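PDB 4MTN: transcription termination factor NusA from Planctomyces limnophilus, which probably takes part in both transcription termination and antitermination, binding the core RNA polymerase and the nascent RNA. Local coordinates for residues V8-V12 and V26-V30; I194-S199 and V210-A215; Q331-V335 and I376-A380. All coordinates share one frame; numbering follows the deposited sequence.

Interaction 1: V8-V12 and V26-V30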
ATOM      1  N   VAL A   8      44.360   0.501 -14.812  1.00110.18           N
ATOM      2  CA  VAL A   8      43.017   0.496 -14.246  1.00104.30           C
ATOM      3  C   VAL A   8      42.368   1.870 -14.388  1.00103.50           C
ATOM      4  O   VAL A   8      41.169   1.977 -14.644  1.00101.61           O
ATOM      5  CB  VAL A   8      43.037   0.091 -12.758  1.00101.68           C
ATOM      6  CG1 VAL A   8      41.621  -0.048 -12.220  1.00 99.11           C
ATOM      7  CG2 VAL A   8      43.809  -1.207 -12.575  1.00100.67           C
ATOM      8  N   LEU A   9      43.172   2.917 -14.227  1.00104.74           N
ATOM      9  CA  LEU A   9      42.684   4.289 -14.338  1.00105.34           C
ATOM     10  C   LEU A   9      42.182   4.595 -15.745  1.00111.96           C
ATOM     11  O   LEU A   9      41.269   5.401 -15.926  1.00114.41           O
ATOM     12  CB  LEU A   9      43.779   5.283 -13.949  1.00105.55           C
ATOM     13  CG  LEU A   9      44.218   5.285 -12.485  1.00102.52           C
ATOM     14  CD1 LEU A   9      45.139   6.464 -12.212  1.00 85.75           C
ATOM     15  CD2 LEU A   9      43.012   5.315 -11.560  1.00 76.37           C
ATOM     16  N   ARG A  10      42.785   3.950 -16.738  1.00117.50           N
ATOM     17  CA  ARG A  10      42.371   4.119 -18.125  1.00121.94           C
ATOM     18  C   ARG A  10      40.976   3.546 -18.342  1.00117.62           C
ATOM     19  O   ARG A  10      40.188   4.076 -19.125  1.00117.51           O
ATOM     20  CB  ARG A  10      43.368   3.446 -19.070  1.00128.73           C
ATOM     21  CG  ARG A  10      44.817   3.831 -18.829  1.00136.03           C
ATOM     22  CD  ARG A  10      45.757   2.972 -19.657  1.00141.54           C
ATOM     23  NE  ARG A  10      47.159   3.239 -19.349  1.00147.55           N
ATOM     24  CZ  ARG A  10      47.904   4.141 -19.979  1.00156.01           C
ATOM     25  NH1 ARG A  10      47.383   4.867 -20.958  1.00160.17           N
ATOM     26  NH2 ARG A  10      49.172   4.317 -19.631  1.00160.08           N
ATOM     27  N   ILE A  11      40.681   2.457 -17.639  1.00107.74           N
ATOM     28  CA  ILE A  11      39.406   1.766 -17.783  1.00102.96           C
ATOM     29  C   ILE A  11      38.270   2.490 -17.065  1.00105.69           C
ATOM     30  O   ILE A  11      37.194   2.684 -17.631  1.00107.24           O
ATOM     31  CB  ILE A  11      39.492   0.323 -17.246  1.00 93.98           C
ATOM     32  CG1 ILE A  11      40.632  -0.433 -17.932  1.00 92.93           C
ATOM     33  CG2 ILE A  11      38.171  -0.402 -17.448  1.00 91.95           C
ATOM     34  CD1 ILE A  11      40.782  -1.863 -17.465  1.00 87.71           C
ATOM     35  N   VAL A  12      38.515   2.894 -15.821  1.00109.73           N
ATOM     36  CA  VAL A  12      37.479   3.527 -15.010  1.00112.88           C
ATOM     37  C   VAL A  12      37.057   4.877 -15.587  1.00119.77           C
ATOM     38  O   VAL A  12      35.924   5.313 -15.390  1.00123.22           O
ATOM     39  CB  VAL A  12      37.937   3.717 -13.544  1.00114.85           C
ATOM     40  CG1 VAL A  12      38.210   2.369 -12.895  1.00112.36           C
ATOM     41  CG2 VAL A  12      39.166   4.608 -13.469  1.00121.31           C
ATOM     42  N   VAL A  26      32.153   2.521 -10.600  1.00 76.78           N
ATOM     43  CA  VAL A  26      33.007   1.793 -11.530  1.00 74.81           C
ATOM     44  C   VAL A  26      34.144   1.082 -10.801  1.00 74.17           C
ATOM     45  O   VAL A  26      34.448  -0.075 -11.093  1.00 72.26           O
ATOM     46  CB  VAL A  26      33.597   2.729 -12.603  1.00 76.33           C
ATOM     47  CG1 VAL A  26      34.445   1.942 -13.589  1.00 76.15           C
ATOM     48  CG2 VAL A  26      32.484   3.469 -13.327  1.00 79.47           C
ATOM     49  N   PHE A  27      34.767   1.777  -9.851  1.00 74.97           N
ATOM     50  CA  PHE A  27      35.835   1.193  -9.043  1.00 72.12           C
ATOM     51  C   PHE A  27      35.354  -0.061  -8.323  1.00 70.88           C
ATOM     52  O   PHE A  27      36.041  -1.082  -8.314  1.00 70.71           O
ATOM     53  CB  PHE A  27      36.364   2.205  -8.024  1.00 73.57           C
ATOM     54  CG  PHE A  27      37.425   3.121  -8.568  1.00 74.82           C
ATOM     55  CD1 PHE A  27      38.711   2.658  -8.791  1.00 73.92           C
ATOM     56  CD2 PHE A  27      37.139   4.447  -8.846  1.00 74.65           C
ATOM     57  CE1 PHE A  27      39.691   3.498  -9.288  1.00 75.75           C
ATOM     58  CE2 PHE A  27      38.114   5.293  -9.343  1.00 76.12           C
ATOM     59  CZ  PHE A  27      39.391   4.817  -9.563  1.00 76.54           C
ATOM     60  N   GLU A  28      34.171   0.024  -7.723  1.00 70.64           N
ATOM     61  CA  GLU A  28      33.570  -1.115  -7.038  1.00 72.04           C
ATOM     62  C   GLU A  28      33.318  -2.266  -8.007  1.00 64.36           C
ATOM     63  O   GLU A  28      33.488  -3.433  -7.655  1.00 59.91           O
ATOM     64  CB  GLU A  28      32.263  -0.706  -6.358  1.00 82.06           C
ATOM     65  CG  GLU A  28      32.444   0.172  -5.130  1.00 91.35           C
ATOM     66  CD  GLU A  28      31.123   0.604  -4.523  1.00 99.88           C
ATOM     67  OE1 GLU A  28      30.168   0.855  -5.288  1.00102.83           O
ATOM     68  OE2 GLU A  28      31.037   0.685  -3.280  1.00104.82           O
ATOM     69  N   GLY A  29      32.915  -1.926  -9.227  1.00 62.91           N
ATOM     70  CA  GLY A  29      32.662  -2.921 -10.252  1.00 60.60           C
ATOM     71  C   GLY A  29      33.928  -3.635 -10.685  1.00 59.63           C
ATOM     72  O   GLY A  29      33.950  -4.860 -10.806  1.00 59.63           O
ATOM     73  N   VAL A  30      34.986  -2.863 -10.917  1.00 60.72           N
ATOM     74  CA  VAL A  30      36.272  -3.419 -11.321  1.00 60.68           C
ATOM     75  C   VAL A  30      36.852  -4.299 -10.216  1.00 60.75           C
ATOM     76  O   VAL A  30      37.439  -5.346 -10.489  1.00 64.17           O
ATOM     77  CB  VAL A  30      37.280  -2.305 -11.680  1.00 61.20           C
ATOM     78  CG1 VAL A  30      38.639  -2.896 -12.027  1.00 54.04           C
ATOM     79  CG2 VAL A  30      36.754  -1.471 -12.838  1.00 62.06           C
TER
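Val12 lays one of its methyls over the ring of Phe27 and meets two further valines of the facing helix. Its CG1 stands 4.2 Å from the centroid of the Phe27 ring. The line to it is 14° off the ring normal, so this is a CH-pi contact over the face, shifted somewhat toward the rim. The same CG1 touches CG1 of Val26 at 3.9 Å and CG2 of Val30 at 4.1 Å. One methyl thus touches three side chains of 26-30.

The other branch of Val12 is used as well. With chi1 at -62°, CG1 is anti to the carbonyl carbon and CG2 sits between the backbone N and the carbonyl carbon, 3.9 Å from CZ of Phe27 at the outer end of the ring. Leu9 reaches that end too. Its CB starts off away from the other helix, but CD2 returns to the ring edge, near the ring plane, at 4.2 Å from CZ of Phe27. One turn before Val12, Val8 points toward 26-30 and sets its CG1 4.1 Å from CG1 of Val30.

The nearest CA atoms are those of Val12 and Val26, and CG1 of Val26 lies 3.7 Å from CA of Val12. The short helix axes stay 10.5 Å apart and run at 124° to each other. Ile52 of strand 48-52 touches Val8, Phe27 and Val30, and helix 87-105 packs on Val26 and Val30 through Ile93 and Met89. The contact therefore belongs to the core of the NusA N-terminal domain, which in relatives binds RNA polymerase.

No hydrogen bond crosses between the segments. Helices 7-18 and 23-42 are held here by shape and by exclusion of water, with the Phe27 ring gripped at face and edge.

Interaction 2: I194-S199 and V210-A215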
ATOM      1  N   ILE A 194       2.815  21.381  13.247  1.00 61.16           N
ATOM      2  CA  ILE A 194       1.729  21.873  14.093  1.00 55.32           C
ATOM      3  C   ILE A 194       0.489  20.983  13.981  1.00 55.56           C
ATOM      4  O   ILE A 194      -0.102  20.594  14.988  1.00 55.15           O
ATOM      5  CB  ILE A 194       1.345  23.321  13.735  1.00 53.63           C
ATOM      6  CG1 ILE A 194       2.551  24.249  13.896  1.00 53.79           C
ATOM      7  CG2 ILE A 194       0.185  23.797  14.597  1.00 45.38           C
ATOM      8  CD1 ILE A 194       2.235  25.710  13.649  1.00 47.71           C
ATOM      9  N   ILE A 195       0.107  20.664  12.748  1.00 55.81           N
ATOM     10  CA  ILE A 195      -1.013  19.763  12.493  1.00 52.13           C
ATOM     11  C   ILE A 195      -0.498  18.409  12.010  1.00 51.87           C
ATOM     12  O   ILE A 195       0.390  18.346  11.161  1.00 55.03           O
ATOM     13  CB  ILE A 195      -1.989  20.349  11.448  1.00 45.75           C
ATOM     14  CG1 ILE A 195      -2.499  21.716  11.901  1.00 42.48           C
ATOM     15  CG2 ILE A 195      -3.157  19.404  11.208  1.00 43.09           C
ATOM     16  CD1 ILE A 195      -3.247  21.685  13.215  1.00 39.33           C
ATOM     17  N   GLU A 196      -1.050  17.330  12.557  1.00 51.28           N
ATOM     18  CA  GLU A 196      -0.631  15.985  12.175  1.00 52.08           C
ATOM     19  C   GLU A 196      -1.736  15.229  11.443  1.00 50.05           C
ATOM     20  O   GLU A 196      -2.915  15.370  11.764  1.00 45.24           O
ATOM     21  CB  GLU A 196      -0.192  15.192  13.408  1.00 59.65           C
ATOM     22  CG  GLU A 196       1.040  15.753  14.099  1.00 70.97           C
ATOM     23  CD  GLU A 196       1.430  14.957  15.327  1.00 78.84           C
ATOM     24  OE1 GLU A 196       0.744  13.958  15.632  1.00 78.76           O
ATOM     25  OE2 GLU A 196       2.421  15.329  15.989  1.00 87.56           O
ATOM     26  N   ILE A 197      -1.346  14.424  10.459  1.00 48.20           N
ATOM     27  CA  ILE A 197      -2.301  13.585   9.745  1.00 41.99           C
ATOM     28  C   ILE A 197      -2.342  12.206  10.388  1.00 39.90           C
ATOM     29  O   ILE A 197      -1.387  11.436  10.288  1.00 42.36           O
ATOM     30  CB  ILE A 197      -1.938  13.449   8.255  1.00 40.19           C
ATOM     31  CG1 ILE A 197      -1.851  14.829   7.599  1.00 31.07           C
ATOM     32  CG2 ILE A 197      -2.952  12.578   7.537  1.00 34.71           C
ATOM     33  CD1 ILE A 197      -1.320  14.797   6.186  1.00 36.26           C
ATOM     34  N   ARG A 198      -3.450  11.906  11.059  1.00 40.08           N
ATOM     35  CA  ARG A 198      -3.583  10.660  11.804  1.00 43.74           C
ATOM     36  C   ARG A 198      -3.995   9.470  10.940  1.00 49.98           C
ATOM     37  O   ARG A 198      -3.447   8.375  11.076  1.00 54.97           O
ATOM     38  CB  ARG A 198      -4.587  10.846  12.941  1.00 44.33           C
ATOM     39  CG  ARG A 198      -4.232  11.989  13.875  1.00 44.40           C
ATOM     40  CD  ARG A 198      -2.890  11.755  14.544  1.00 44.58           C
ATOM     41  NE  ARG A 198      -2.922  10.592  15.425  1.00 45.00           N
ATOM     42  CZ  ARG A 198      -3.352  10.621  16.682  1.00 47.79           C
ATOM     43  NH1 ARG A 198      -3.787  11.758  17.209  1.00 45.07           N
ATOM     44  NH2 ARG A 198      -3.348   9.514  17.412  1.00 48.77           N
ATOM     45  N   SER A 199      -4.957   9.687  10.049  1.00 47.06           N
ATOM     46  CA  SER A 199      -5.515   8.598   9.256  1.00 45.20           C
ATOM     47  C   SER A 199      -5.926   9.060   7.865  1.00 47.43           C
ATOM     48  O   SER A 199      -6.327  10.208   7.672  1.00 45.62           O
ATOM     49  CB  SER A 199      -6.715   7.979   9.976  1.00 45.37           C
ATOM     50  OG  SER A 199      -7.245   6.887   9.245  1.00 44.97           O
ATOM     51  N   VAL A 210      -9.559  12.645   5.081  1.00 42.82           N
ATOM     52  CA  VAL A 210      -8.373  12.941   5.879  1.00 38.01           C
ATOM     53  C   VAL A 210      -8.725  13.282   7.323  1.00 38.22           C
ATOM     54  O   VAL A 210      -9.469  14.227   7.583  1.00 43.64           O
ATOM     55  CB  VAL A 210      -7.573  14.118   5.288  1.00 39.24           C
ATOM     56  CG1 VAL A 210      -6.252  14.289   6.030  1.00 37.49           C
ATOM     57  CG2 VAL A 210      -7.340  13.915   3.798  1.00 39.27           C
ATOM     58  N   ALA A 211      -8.181  12.512   8.262  1.00 39.68           N
ATOM     59  CA  ALA A 211      -8.388  12.779   9.681  1.00 39.70           C
ATOM     60  C   ALA A 211      -7.143  13.417  10.290  1.00 40.58           C
ATOM     61  O   ALA A 211      -6.062  12.828  10.270  1.00 37.89           O
ATOM     62  CB  ALA A 211      -8.747  11.500  10.416  1.00 39.52           C
ATOM     63  N   VAL A 212      -7.303  14.619  10.834  1.00 40.89           N
ATOM     64  CA  VAL A 212      -6.177  15.379  11.369  1.00 38.89           C
ATOM     65  C   VAL A 212      -6.360  15.717  12.849  1.00 43.16           C
ATOM     66  O   VAL A 212      -7.473  15.681  13.373  1.00 45.42           O
ATOM     67  CB  VAL A 212      -5.963  16.687  10.585  1.00 38.85           C
ATOM     68  CG1 VAL A 212      -5.623  16.388   9.132  1.00 34.78           C
ATOM     69  CG2 VAL A 212      -7.199  17.572  10.676  1.00 37.13           C
ATOM     70  N   SER A 213      -5.257  16.044  13.515  1.00 45.94           N
ATOM     71  CA  SER A 213      -5.293  16.401  14.929  1.00 46.21           C
ATOM     72  C   SER A 213      -4.177  17.378  15.283  1.00 44.98           C
ATOM     73  O   SER A 213      -3.222  17.548  14.524  1.00 40.43           O
ATOM     74  CB  SER A 213      -5.185  15.151  15.804  1.00 47.29           C
ATOM     75  OG  SER A 213      -3.865  14.637  15.793  1.00 49.18           O
ATOM     76  N   CYS A 214      -4.308  18.023  16.438  1.00 43.55           N
ATOM     77  CA  CYS A 214      -3.295  18.956  16.918  1.00 44.25           C
ATOM     78  C   CYS A 214      -3.002  18.731  18.397  1.00 53.30           C
ATOM     79  O   CYS A 214      -3.900  18.400  19.172  1.00 53.31           O
ATOM     80  CB  CYS A 214      -3.740  20.399  16.686  1.00 44.15           C
ATOM     81  SG  CYS A 214      -2.526  21.635  17.199  1.00 61.04           S
ATOM     82  N   ALA A 215      -1.740  18.913  18.779  1.00 52.32           N
ATOM     83  CA  ALA A 215      -1.319  18.746  20.166  1.00 60.47           C
ATOM     84  C   ALA A 215      -2.011  19.762  21.069  1.00 65.25           C
ATOM     85  O   ALA A 215      -2.426  19.440  22.183  1.00 65.87           O
ATOM     86  CB  ALA A 215       0.191  18.874  20.282  1.00 62.21           C
TER
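Glu196 and Ser213 face each other as an antiparallel hydrogen-bonded pair. Glu196 N gives a nearly straight bond to Ser213 O at 2.9 Å (176°), and Ser213 N returns one to Glu196 O at 3.0 Å. Glu196 O also receives a CA-H...O contact from Val212.

Farther along, Arg198 and Ser199 both face Ala211, a classic beta bulge. Ala211 O accepts Arg198 N at 2.9 Å and, weakly, Ser199 N at 3.3 Å. Ala211 N is in turn bonded to Ser199 O. The hydroxyl of Ser199 bonds to Leu305 O. Val210 and Val212 bond through their backbones to strand 244-249 and Trp250, and Ile197 O to Arg180 NH1.

Arg198 bends at chi2 and chi3 (-61° and -65°), which folds its chain back over Ser213. NH1 then donates to Ser213 OG at 3.2 Å, and the oxygen lies in the guanidinium plane, at its edge. An alanine in place of Ser213 would remove this acceptor and is likely to let the guanidinium turn away from the strand.

Ile195 and Ile197 lie on the other face with Val212; Ile195 CD1 meets Cys214 CB at 3.7 Å, and helix 221-226 packs on Ile195 and Val212.

This hairpin forms two strands of the three-stranded sheet of the KH domain. Backbone bonds fix the register, one face is apolar, and on the other the bulge arginine reaches across to the Ser213 hydroxyl.

Interaction 3: Q331-V335 and I376-A380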
ATOM      1  N   GLN A 331     -33.520 -21.854  14.388  1.00 68.88           N
ATOM      2  CA  GLN A 331     -33.725 -22.969  13.469  1.00 73.04           C
ATOM      3  C   GLN A 331     -32.596 -23.985  13.584  1.00 72.94           C
ATOM      4  O   GLN A 331     -32.813 -25.190  13.447  1.00 77.69           O
ATOM      5  CB  GLN A 331     -33.833 -22.471  12.028  1.00 77.78           C
ATOM      6  CG  GLN A 331     -35.153 -21.799  11.692  1.00 80.39           C
ATOM      7  CD  GLN A 331     -35.238 -21.394  10.234  1.00 83.35           C
ATOM      8  OE1 GLN A 331     -34.234 -21.037   9.618  1.00 81.67           O
ATOM      9  NE2 GLN A 331     -36.440 -21.453   9.672  1.00 90.19           N
ATOM     10  N   ILE A 332     -31.390 -23.489  13.833  1.00 70.63           N
ATOM     11  CA  ILE A 332     -30.227 -24.350  14.002  1.00 68.56           C
ATOM     12  C   ILE A 332     -30.332 -25.160  15.287  1.00 65.71           C
ATOM     13  O   ILE A 332     -30.441 -24.594  16.376  1.00 67.09           O
ATOM     14  CB  ILE A 332     -28.919 -23.536  14.030  1.00 66.40           C
ATOM     15  CG1 ILE A 332     -28.771 -22.713  12.749  1.00 62.68           C
ATOM     16  CG2 ILE A 332     -27.723 -24.457  14.220  1.00 53.57           C
ATOM     17  CD1 ILE A 332     -27.544 -21.827  12.733  1.00 60.58           C
ATOM     18  N   PRO A 333     -30.312 -26.496  15.164  1.00 64.53           N
ATOM     19  CA  PRO A 333     -30.298 -27.360  16.347  1.00 65.29           C
ATOM     20  C   PRO A 333     -29.006 -27.181  17.134  1.00 67.72           C
ATOM     21  O   PRO A 333     -27.922 -27.182  16.550  1.00 71.23           O
ATOM     22  CB  PRO A 333     -30.404 -28.772  15.757  1.00 62.81           C
ATOM     23  CG  PRO A 333     -29.890 -28.640  14.363  1.00 60.57           C
ATOM     24  CD  PRO A 333     -30.293 -27.268  13.910  1.00 63.20           C
ATOM     25  N   GLY A 334     -29.123 -27.026  18.447  1.00 67.10           N
ATOM     26  CA  GLY A 334     -27.966 -26.759  19.279  1.00 69.02           C
ATOM     27  C   GLY A 334     -27.890 -25.292  19.650  1.00 69.47           C
ATOM     28  O   GLY A 334     -27.085 -24.897  20.495  1.00 70.06           O
ATOM     29  N   VAL A 335     -28.727 -24.479  19.011  1.00 68.48           N
ATOM     30  CA  VAL A 335     -28.821 -23.065  19.351  1.00 67.54           C
ATOM     31  C   VAL A 335     -30.105 -22.791  20.124  1.00 67.66           C
ATOM     32  O   VAL A 335     -31.202 -22.832  19.563  1.00 67.81           O
ATOM     33  CB  VAL A 335     -28.782 -22.170  18.096  1.00 65.00           C
ATOM     34  CG1 VAL A 335     -28.929 -20.706  18.483  1.00 57.56           C
ATOM     35  CG2 VAL A 335     -27.492 -22.392  17.323  1.00 63.39           C
ATOM     36  N   ILE A 376     -22.274 -25.647  14.608  1.00 55.18           N
ATOM     37  CA  ILE A 376     -23.063 -24.428  14.452  1.00 52.40           C
ATOM     38  C   ILE A 376     -22.520 -23.560  13.321  1.00 55.73           C
ATOM     39  O   ILE A 376     -23.281 -23.052  12.494  1.00 51.13           O
ATOM     40  CB  ILE A 376     -23.095 -23.610  15.760  1.00 59.58           C
ATOM     41  CG1 ILE A 376     -23.879 -24.366  16.835  1.00 54.23           C
ATOM     42  CG2 ILE A 376     -23.705 -22.235  15.524  1.00 52.94           C
ATOM     43  CD1 ILE A 376     -24.059 -23.589  18.121  1.00 55.27           C
ATOM     44  N   VAL A 377     -21.201 -23.401  13.287  1.00 51.33           N
ATOM     45  CA  VAL A 377     -20.542 -22.628  12.242  1.00 60.50           C
ATOM     46  C   VAL A 377     -20.838 -23.214  10.862  1.00 60.23           C
ATOM     47  O   VAL A 377     -21.082 -22.477   9.905  1.00 62.13           O
ATOM     48  CB  VAL A 377     -19.016 -22.566  12.466  1.00 59.64           C
ATOM     49  CG1 VAL A 377     -18.321 -21.894  11.290  1.00 50.01           C
ATOM     50  CG2 VAL A 377     -18.703 -21.831  13.760  1.00 51.21           C
ATOM     51  N   GLU A 378     -20.832 -24.541  10.769  1.00 56.69           N
ATOM     52  CA  GLU A 378     -21.116 -25.221   9.508  1.00 59.67           C
ATOM     53  C   GLU A 378     -22.553 -24.980   9.051  1.00 60.91           C
ATOM     54  O   GLU A 378     -22.824 -24.894   7.852  1.00 61.28           O
ATOM     55  CB  GLU A 378     -20.848 -26.722   9.632  1.00 63.16           C
ATOM     56  CG  GLU A 378     -19.378 -27.077   9.787  1.00 68.99           C
ATOM     57  CD  GLU A 378     -19.097 -28.541   9.506  1.00 74.05           C
ATOM     58  OE1 GLU A 378     -19.915 -29.182   8.814  1.00 76.77           O
ATOM     59  OE2 GLU A 378     -18.059 -29.051   9.978  1.00 76.73           O
ATOM     60  N   TYR A 379     -23.472 -24.878  10.009  1.00 58.94           N
ATOM     61  CA  TYR A 379     -24.858 -24.543   9.701  1.00 55.57           C
ATOM     62  C   TYR A 379     -24.956 -23.149   9.099  1.00 53.51           C
ATOM     63  O   TYR A 379     -25.649 -22.938   8.103  1.00 53.56           O
ATOM     64  CB  TYR A 379     -25.731 -24.625  10.955  1.00 51.30           C
ATOM     65  CG  TYR A 379     -26.331 -25.987  11.206  1.00 54.49           C
ATOM     66  CD1 TYR A 379     -27.493 -26.385  10.557  1.00 57.46           C
ATOM     67  CD2 TYR A 379     -25.745 -26.871  12.100  1.00 55.58           C
ATOM     68  CE1 TYR A 379     -28.049 -27.629  10.787  1.00 58.17           C
ATOM     69  CE2 TYR A 379     -26.292 -28.114  12.336  1.00 59.22           C
ATOM     70  CZ  TYR A 379     -27.444 -28.489  11.678  1.00 59.01           C
ATOM     71  OH  TYR A 379     -27.991 -29.729  11.913  1.00 57.47           O
ATOM     72  N   ALA A 380     -24.257 -22.202   9.716  1.00 50.21           N
ATOM     73  CA  ALA A 380     -24.271 -20.817   9.264  1.00 57.10           C
ATOM     74  C   ALA A 380     -23.652 -20.689   7.876  1.00 55.26           C
ATOM     75  O   ALA A 380     -24.111 -19.896   7.058  1.00 55.87           O
ATOM     76  CB  ALA A 380     -23.542 -19.929  10.258  1.00 54.76           C
TER
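Ile332 to Val335 form a type II beta turn, closed by Val335 N bonding to Ile332 O at 3.1 Å. Segment 376-380 is a turn of the long helix 370-399. The nearest CA atoms across the contact are those of Ile332 and Tyr379, 6.9 Å apart. Gly334 has a positive phi of 102°. A CB there would be jammed against the carbonyl O of Pro333, so the turn itself calls for glycine.

Tyr379 points toward the turn and carries much of the contact. Ile332 sets CG2 over one face of its ring, 4.0 Å from the centroid and 27° off the ring normal, a CH-pi contact. It sits over the root of the ring, 3.7 Å from CG of Tyr379. The other branch of Ile332 ends at CD1, 3.8 Å from CB of Tyr379. With CG2 anti to the backbone N and CG1 beside it (chi1 -58°), both branches of Ile332 are brought to bear on the tyrosine.

Pro333 takes the far end of the ring. Its CD makes an off-centre CH-pi contact with Tyr379, and its CG lies 3.6 Å from CZ of Tyr379, beside the hydroxyl. At the other end of the turn, Val335 CG2 meets Ile376 CD1 at 3.7 Å. The CD1 methyl of Ile376 also passes Gly334 O.

Helix 351-355 adds Phe351 and Leu354 against Ile332, while Leu354 and Ser355 touch Ala380. The contact thus joins the loop between helices 316-330 and 337-345 to helix 370-399, within the helix-hairpin-helix region.

No hydrogen bond links the two segments. The tight turn keeps its polar bond to itself and offers the helix aliphatic carbon, which pairs with an aromatic face and an isoleucine.

Overall arrangement
The three contacts follow one another along the chain. Interaction 1 joins helices 7-18 and 23-42 in the NusA N-terminal domain. Interaction 2 is the hairpin of strands 195-203 and 207-214 in the first KH domain. Interaction 3 lies in the helix-hairpin-helix region and involves helix 370-399. They share no helix, strand or sheet. Centres of 1 and 2 are about 51 Å apart, of 2 and 3 about 46 Å, and of 1 and 3 about 74 Å, with 1 and 3 on opposite sides of the chain's centre. Each lies within its own module of an elongated protein; in related NusA proteins the N-terminal domain binds polymerase and the S1 and KH domains bind RNA.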